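Local atomic coordinates of glycerol-3-phosphate dehydrogenase [NAD(+)] 1 (Saccharomyces cerevisiae, PDB entry 4FGW), a protein that catalyses the NADH-dependent reduction of dihydroxyacetone phosphate to sn-glycerol 3-phosphate, the route by which yeast accumulates glycerol under hyperosmotic stress. Residues T196-H201 / V229-D234. Sequence-based numbering, arbitrary orientation.
Sequences TTVAYH and VSVIED
V198 O is gripped twice by strand 229-232: I232 N donates a hydrogen bond of 2.8 Å to it, and V231 CA makes a CA-H...O contact. The two strands run parallel and form one end of the large mixed sheet in the Rossmann-type NAD-binding domain, with 227-232 as the edge strand within this chain. Helix 215-222 joins them in a beta-alpha-beta unit. S230 N bonds to T196 O, and V198 N to S230 O. Y200 N donates to I232 O at 2.9 Å, which carries the pairing just past strand 194-199.

On the face of T196, V198, V229 and V231, the side chains of T196 and V229 lie side by side, with CG2 atoms 3.7 Å apart. V229 CG1 also meets V198 CG2. On the other face, T197 CG2 touches I232 CG1 at 3.8 Å. I232 CG1 sits between the backbone N and the carbonyl carbon (chi1 62°), and it also approaches A199 CB. The polar ends turn elsewhere: T197 OG1 accepts from A297 N, and S230 OG pairs with E295.

D234 is the N-cap of helix 235-257, its OD1 accepting from G237 N; OD2 instead accepts from R288 N, outside that helix. Beyond the strands, the H201 ring and the E233 side chain meet, with H201 CD2 3.6 Å from E233 OE2. An alanine at H201 would remove the ring and would probably leave E233 O without the group over it, while E233 OE2 would still meet the backbone CA. E233 O stands 3.0 Å above the H201 ring plane, over its centre.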
loop_
_atom_site.group_PDB
_atom_site.type_symbol
_atom_site.label_atom_id
_atom_site.label_comp_id
_atom_site.label_asym_id
_atom_site.label_seq_id
_atom_site.Cartn_x
_atom_site.Cartn_y
_atom_site.Cartn_z
ATOM N N THR A 196 2.278 15.048 2.483
ATOM C CA THR A 196 2.120 14.975 3.928
ATOM C C THR A 196 0.663 15.149 4.316
ATOM O O THR A 196 -0.114 15.782 3.591
ATOM C CB THR A 196 3.079 15.910 4.710
ATOM O OG1 THR A 196 3.324 15.323 5.983
ATOM C CG2 THR A 196 2.519 17.327 4.914
ATOM N N THR A 197 0.317 14.597 5.487
ATOM C CA THR A 197 -0.984 14.775 6.107
ATOM C C THR A 197 -0.746 15.726 7.279
ATOM O O THR A 197 0.276 15.625 7.969
ATOM C CB THR A 197 -1.566 13.459 6.639
ATOM O OG1 THR A 197 -1.247 12.370 5.779
ATOM C CG2 THR A 197 -3.062 13.544 6.862
ATOM N N VAL A 198 -1.680 16.669 7.461
ATOM C CA VAL A 198 -1.733 17.579 8.590
ATOM C C VAL A 198 -3.072 17.273 9.266
ATOM O O VAL A 198 -4.118 17.329 8.615
ATOM C CB VAL A 198 -1.575 19.085 8.231
ATOM C CG1 VAL A 198 -1.677 19.955 9.487
ATOM C CG2 VAL A 198 -0.252 19.346 7.522
ATOM N N ALA A 199 -3.032 16.898 10.553
ATOM C CA ALA A 199 -4.238 16.599 11.324
ATOM C C ALA A 199 -4.398 17.576 12.464
ATOM O O ALA A 199 -3.428 17.882 13.153
ATOM C CB ALA A 199 -4.207 15.178 11.837
ATOM N N TYR A 200 -5.618 18.089 12.654
ATOM C CA TYR A 200 -5.920 19.067 13.703
ATOM C C TYR A 200 -7.414 19.071 14.000
ATOM O O TYR A 200 -8.233 19.205 13.085
ATOM C CB TYR A 200 -5.452 20.467 13.250
ATOM C CG TYR A 200 -5.682 21.596 14.228
ATOM C CD1 TYR A 200 -4.755 21.876 15.229
ATOM C CD2 TYR A 200 -6.772 22.451 14.091
ATOM C CE1 TYR A 200 -4.941 22.941 16.108
ATOM C CE2 TYR A 200 -6.967 23.520 14.963
ATOM C CZ TYR A 200 -6.051 23.760 15.974
ATOM O OH TYR A 200 -6.248 24.812 16.837
ATOM N N HIS A 201 -7.766 18.901 15.278
ATOM C CA HIS A 201 -9.154 18.964 15.723
ATOM C C HIS A 201 -9.420 20.419 16.047
ATOM O O HIS A 201 -8.709 20.998 16.878
ATOM C CB HIS A 201 -9.395 18.101 16.978
ATOM C CG HIS A 201 -9.342 16.626 16.725
ATOM N ND1 HIS A 201 -8.315 15.844 17.232
ATOM C CD2 HIS A 201 -10.192 15.835 16.028
ATOM C CE1 HIS A 201 -8.571 14.609 16.831
ATOM N NE2 HIS A 201 -9.686 14.554 16.097
ATOM N N VAL A 229 -0.284 18.759 0.555
ATOM C CA VAL A 229 -0.829 18.685 1.901
ATOM C C VAL A 229 -2.309 18.337 1.899
ATOM O O VAL A 229 -3.094 18.945 1.169
ATOM C CB VAL A 229 -0.504 19.984 2.717
ATOM C CG1 VAL A 229 -1.294 20.072 4.020
ATOM C CG2 VAL A 229 0.993 20.085 3.003
ATOM N N SER A 230 -2.680 17.353 2.728
ATOM C CA SER A 230 -4.067 16.964 2.965
ATOM C C SER A 230 -4.330 17.248 4.447
ATOM O O SER A 230 -3.598 16.752 5.302
ATOM C CB SER A 230 -4.280 15.490 2.648
ATOM O OG SER A 230 -5.550 15.063 3.113
ATOM N N VAL A 231 -5.326 18.090 4.741
ATOM C CA VAL A 231 -5.678 18.475 6.108
ATOM C C VAL A 231 -6.913 17.716 6.591
ATOM O O VAL A 231 -7.963 17.758 5.949
ATOM C CB VAL A 231 -5.809 20.008 6.332
ATOM C CG1 VAL A 231 -5.767 20.345 7.822
ATOM C CG2 VAL A 231 -4.724 20.772 5.586
ATOM N N ILE A 232 -6.770 17.013 7.722
ATOM C CA ILE A 232 -7.833 16.213 8.345
ATOM C C ILE A 232 -7.951 16.536 9.842
ATOM O O ILE A 232 -7.235 17.407 10.340
ATOM C CB ILE A 232 -7.645 14.684 8.066
ATOM C CG1 ILE A 232 -6.318 14.141 8.655
ATOM C CG2 ILE A 232 -7.790 14.365 6.567
ATOM C CD1 ILE A 232 -6.292 12.658 8.946
ATOM N N GLU A 233 -8.843 15.829 10.550
ATOM C CA GLU A 233 -9.071 15.989 11.989
ATOM C C GLU A 233 -8.319 14.941 12.812
ATOM O O GLU A 233 -7.785 15.266 13.868
ATOM C CB GLU A 233 -10.573 15.897 12.308
ATOM C CG GLU A 233 -11.352 17.158 11.988
ATOM C CD GLU A 233 -12.405 17.496 13.023
ATOM O OE1 GLU A 233 -13.578 17.112 12.815
ATOM O OE2 GLU A 233 -12.057 18.127 14.049
ATOM N N ASP A 234 -8.303 13.682 12.331
ATOM C CA ASP A 234 -7.732 12.521 13.007
ATOM C C ASP A 234 -6.236 12.599 13.356
ATOM O O ASP A 234 -5.388 12.049 12.644
ATOM C CB ASP A 234 -8.140 11.224 12.277
ATOM C CG ASP A 234 -7.890 9.922 13.021
ATOM O OD1 ASP A 234 -7.528 9.974 14.217
ATOM O OD2 ASP A 234 -8.056 8.850 12.404
#